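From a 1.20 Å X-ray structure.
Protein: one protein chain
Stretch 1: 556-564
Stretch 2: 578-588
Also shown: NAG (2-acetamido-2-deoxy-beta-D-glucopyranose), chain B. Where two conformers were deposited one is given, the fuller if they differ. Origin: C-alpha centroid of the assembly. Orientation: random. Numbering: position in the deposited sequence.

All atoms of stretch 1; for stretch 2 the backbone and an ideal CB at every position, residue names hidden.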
# COMPACT_ATOMS: atom_id res chain seq x y z
N TYR A 556 -9.95 7.76 19.78
CA TYR A 556 -9.29 6.74 18.96
C TYR A 556 -9.98 5.39 19.09
O TYR A 556 -9.86 4.57 18.18
CB TYR A 556 -7.88 6.55 19.48
CG TYR A 556 -6.84 7.56 19.05
CD1 TYR A 556 -7.02 8.50 18.04
CD2 TYR A 556 -5.59 7.51 19.71
CE1 TYR A 556 -5.98 9.39 17.71
CE2 TYR A 556 -4.55 8.37 19.35
CZ TYR A 556 -4.76 9.31 18.35
OH TYR A 556 -3.74 10.16 18.00
N ASN A 557 -10.66 5.13 20.20
CA ASN A 557 -11.30 3.82 20.39
C ASN A 557 -12.77 3.79 20.05
O ASN A 557 -13.43 2.79 20.34
CB ASN A 557 -11.12 3.39 21.89
CG ASN A 557 -9.64 3.27 22.21
OD1 ASN A 557 -8.83 2.56 21.62
ND2 ASN A 557 -9.29 4.01 23.26
N TYR A 558 -13.30 4.83 19.44
CA TYR A 558 -14.69 4.83 18.99
C TYR A 558 -14.79 4.42 17.51
O TYR A 558 -13.83 4.61 16.73
CB TYR A 558 -15.30 6.26 19.11
CG TYR A 558 -15.72 6.65 20.51
CD1 TYR A 558 -14.77 6.79 21.55
CD2 TYR A 558 -17.04 6.94 20.84
CE1 TYR A 558 -15.18 7.17 22.83
CE2 TYR A 558 -17.46 7.31 22.13
CZ TYR A 558 -16.50 7.42 23.10
OH TYR A 558 -16.89 7.79 24.40
N TRP A 559 -15.96 3.89 17.15
CA TRP A 559 -16.17 3.31 15.84
C TRP A 559 -17.57 3.67 15.40
O TRP A 559 -18.47 3.81 16.25
CB TRP A 559 -16.04 1.76 15.91
CG TRP A 559 -14.72 1.32 16.44
CD1 TRP A 559 -14.44 1.05 17.76
CD2 TRP A 559 -13.51 1.10 15.73
NE1 TRP A 559 -13.11 0.67 17.90
CE2 TRP A 559 -12.52 0.70 16.66
CE3 TRP A 559 -13.15 1.23 14.36
CZ2 TRP A 559 -11.20 0.40 16.31
CZ3 TRP A 559 -11.84 0.92 14.04
CH2 TRP A 559 -10.88 0.52 14.96
N VAL A 560 -17.77 3.76 14.09
CA VAL A 560 -19.10 4.10 13.58
C VAL A 560 -19.47 3.17 12.43
O VAL A 560 -19.56 3.57 11.25
CB VAL A 560 -19.17 5.57 13.13
CG1 VAL A 560 -20.62 5.98 12.93
CG2 VAL A 560 -18.50 6.52 14.12
N PRO A 561 -19.72 1.90 12.73
CA PRO A 561 -20.18 0.98 11.66
C PRO A 561 -21.57 1.39 11.18
O PRO A 561 -22.41 1.88 11.94
CB PRO A 561 -20.23 -0.39 12.42
CG PRO A 561 -20.58 0.05 13.83
CD PRO A 561 -19.69 1.27 14.05
N THR A 562 -21.77 1.19 9.87
CA THR A 562 -23.03 1.60 9.25
C THR A 562 -24.03 0.45 9.30
O THR A 562 -23.67 -0.74 9.22
CB THR A 562 -22.79 2.04 7.80
OG1 THR A 562 -22.20 0.94 7.06
CG2 THR A 562 -21.84 3.23 7.74
N LEU A 563 -25.30 0.77 9.44
CA LEU A 563 -26.34 -0.25 9.39
C LEU A 563 -26.68 -0.64 7.96
O LEU A 563 -26.90 0.21 7.08
CB LEU A 563 -27.62 0.34 10.04
CG LEU A 563 -27.57 0.40 11.56
CD1 LEU A 563 -28.74 1.19 12.11
CD2 LEU A 563 -27.65 -1.02 12.16
N PRO A 564 -26.63 -1.93 7.65
CA PRO A 564 -26.87 -2.35 6.26
C PRO A 564 -28.25 -1.94 5.75
O PRO A 564 -29.22 -1.83 6.54
CB PRO A 564 -26.83 -3.90 6.33
CG PRO A 564 -26.07 -4.19 7.59
CD PRO A 564 -26.27 -3.06 8.53
N UNK A 578 -23.71 10.94 6.27
CA UNK A 578 -24.73 10.78 7.34
C UNK A 578 -25.48 9.45 7.27
O UNK A 578 -26.72 9.41 7.43
CB UNK A 578 -25.74 11.92 7.26
N UNK A 579 -24.80 8.33 7.12
CA UNK A 579 -25.54 7.06 7.03
C UNK A 579 -26.12 6.65 8.37
O UNK A 579 -25.64 7.02 9.46
CB UNK A 579 -24.63 5.95 6.50
N UNK A 580 -27.15 5.82 8.34
CA UNK A 580 -27.63 5.19 9.57
C UNK A 580 -26.48 4.37 10.14
O UNK A 580 -25.73 3.71 9.39
CB UNK A 580 -28.86 4.32 9.32
N UNK A 581 -26.31 4.41 11.44
CA UNK A 581 -25.12 3.82 12.05
C UNK A 581 -25.41 3.37 13.50
O UNK A 581 -26.50 3.65 14.00
CB UNK A 581 -23.96 4.82 12.02
N UNK A 582 -24.44 2.73 14.12
CA UNK A 582 -24.42 2.60 15.58
C UNK A 582 -23.03 3.05 15.98
O UNK A 582 -22.05 2.86 15.23
CB UNK A 582 -24.73 1.18 16.06
N UNK A 583 -22.92 3.68 17.12
CA UNK A 583 -21.65 4.19 17.61
C UNK A 583 -21.14 3.23 18.68
O UNK A 583 -21.92 2.88 19.57
CB UNK A 583 -21.79 5.61 18.16
N UNK A 584 -19.89 2.78 18.54
CA UNK A 584 -19.38 1.81 19.53
C UNK A 584 -18.09 2.36 20.11
O UNK A 584 -17.17 2.73 19.37
CB UNK A 584 -19.15 0.43 18.91
N UNK A 585 -18.03 2.37 21.45
CA UNK A 585 -16.81 2.79 22.15
C UNK A 585 -16.10 1.53 22.66
O UNK A 585 -16.68 0.85 23.57
CB UNK A 585 -17.13 3.75 23.30
N UNK A 586 -14.94 1.23 22.12
CA UNK A 586 -14.16 0.10 22.56
C UNK A 586 -13.85 -0.80 21.38
O UNK A 586 -14.58 -0.86 20.36
CB UNK A 586 -14.89 -0.67 23.66
N UNK A 587 -12.75 -1.52 21.50
CA UNK A 587 -12.39 -2.54 20.52
C UNK A 587 -11.20 -2.11 19.69
O UNK A 587 -11.01 -0.94 19.38
CB UNK A 587 -13.58 -2.85 19.61
N UNK A 588 -10.40 -3.11 19.27
CA UNK A 588 -9.30 -2.87 18.34
C UNK A 588 -9.79 -2.63 16.92
O UNK A 588 -9.15 -1.90 16.15
CB UNK A 588 -8.33 -4.05 18.36
C1 NAG B . -3.68 -3.05 20.59
C2 NAG B . -2.13 -2.84 20.67
C3 NAG B . -1.82 -1.41 21.12
C4 NAG B . -2.50 -0.43 20.10
C5 NAG B . -4.00 -0.78 19.99
C6 NAG B . -4.65 0.03 18.86
C7 NAG B . -1.11 -4.93 21.41
C8 NAG B . -0.61 -5.71 22.59
N2 NAG B . -1.62 -3.73 21.69
O3 NAG B . -0.40 -1.24 21.01
O4 NAG B . -2.43 0.87 20.67
O5 NAG B . -4.10 -2.14 19.57
O6 NAG B . -6.06 -0.14 18.98
O7 NAG B . -1.17 -5.40 20.26

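Position 578 has nothing of the first stretch within 5.5 Å of its ideal CB, and its phi/psi of 50/47, left-handed, suits asparagine or glycine best. It is Asn578, with no contact across.

At 579 CA-to-CB points toward the first stretch, with the ideal CB 4.1 Å from Thr562 CG2, and phi is -72°. A compact apolar residue would fit, proline included. Pro579 sets its CG 3.7 Å from Thr562 CG2.

Position 580 points sideways, its ideal CB 4.2 Å from Leu563 CD1, and many side chains would be tolerated; the backbone does the work, since Leu563 N donates to the O of 580 at 3.0 Å. It is Asp580, whose O also shares a water with Leu563 O.

The ideal CB of 581 lies 3.3 Å from Pro561 O and 3.7 Å from Val560 CG1, although the bond points away overall. Something small is the safe reading. Ser581 keeps OG 3.7 Å from Val560 CG1.

At 582 the backbone N donates to Pro561 O at 3.1 Å, while the sideways CB looks past an apolar margin of Pro561 and Leu563. The extended backbone favours a beta-branched residue. Val582 uses both methyls: CG2 meets Pro561 CG at 3.5 Å and CG1 meets Leu563 CD2 at 4.1 Å.

Position 583 is extended and sideways, near Val560 and within reach of the Tyr558 ring; valine, isoleucine or leucine would serve. Ile583 brings CG2 to Tyr558 CD2, 4.1 Å away at the ring edge.

Position 584 pairs with Trp559 in antiparallel register: its N donates to Trp559 O at 2.9 Å, and its O accepts from Trp559 N at 2.8 Å. CB shares the sheet face of Trp559, with Pro561 nearby, so a branched aliphatic suits. Ile584 extends CD1 to 4.2 Å from Pro561 CG.

At 585 the ideal CB sits 3.7 Å from Tyr558 CZ, so a CH should lie on the ring, with the end polar or apolar. Asn585 places CB 3.8 Å from the centroid of the Tyr558 ring, over its face, a CH-pi contact.

Positions 586 and 587 have positive phi, and a CB would jam against the preceding carbonyl at each. Both call for glycine. Gly586 N donates to Asn557 O at 2.8 Å; Gly587 O accepts from Trp559 NE1 at 3.0 Å.

At 588 CB points away, leaving the choice open to this contact. Tyr588 turns its ring edge to the sugar, CD1 3.3 Å from NAG O5.

Stretch 2 (578-588) NPDSVIINGGY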
# COMPACT_ATOMS: atom_id res chain seq x y z
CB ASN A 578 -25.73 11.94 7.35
CG ASN A 578 -24.96 13.24 7.57
OD1 ASN A 578 -24.98 14.08 6.67
ND2 ASN A 578 -24.32 13.44 8.69
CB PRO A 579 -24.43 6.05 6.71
CG PRO A 579 -23.21 6.66 7.40
CD PRO A 579 -23.35 8.11 7.07
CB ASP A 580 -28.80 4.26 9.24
CG ASP A 580 -30.05 5.01 8.83
OD1 ASP A 580 -30.09 6.24 8.92
OD2 ASP A 580 -30.99 4.30 8.41
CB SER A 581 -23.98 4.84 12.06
OG SER A 581 -24.27 5.87 13.01
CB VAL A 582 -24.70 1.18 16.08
CG1 VAL A 582 -26.04 0.65 15.56
CG2 VAL A 582 -23.57 0.24 15.69
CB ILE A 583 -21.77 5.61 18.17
CG1 ILE A 583 -22.25 6.60 17.08
CG2 ILE A 583 -20.47 6.07 18.79
CD1 ILE A 583 -22.69 7.95 17.60
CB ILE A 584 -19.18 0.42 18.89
CG1 ILE A 584 -20.52 -0.13 18.39
CG2 ILE A 584 -18.45 -0.54 19.86
CD1 ILE A 584 -20.53 -1.50 17.75
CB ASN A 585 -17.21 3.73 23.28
CG ASN A 585 -16.09 4.00 24.26
OD1 ASN A 585 -14.92 3.86 23.93
ND2 ASN A 585 -16.50 4.38 25.49
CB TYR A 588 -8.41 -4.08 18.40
CG TYR A 588 -7.33 -4.25 17.37
CD1 TYR A 588 -6.09 -3.61 17.42
CD2 TYR A 588 -7.57 -5.15 16.32
CE1 TYR A 588 -5.11 -3.80 16.47
CE2 TYR A 588 -6.59 -5.38 15.36
CZ TYR A 588 -5.38 -4.69 15.45
OH TYR A 588 -4.42 -4.93 14.50
O HOH W 1 -9.23 1.29 19.14
O HOH W 2 -26.46 2.89 6.81
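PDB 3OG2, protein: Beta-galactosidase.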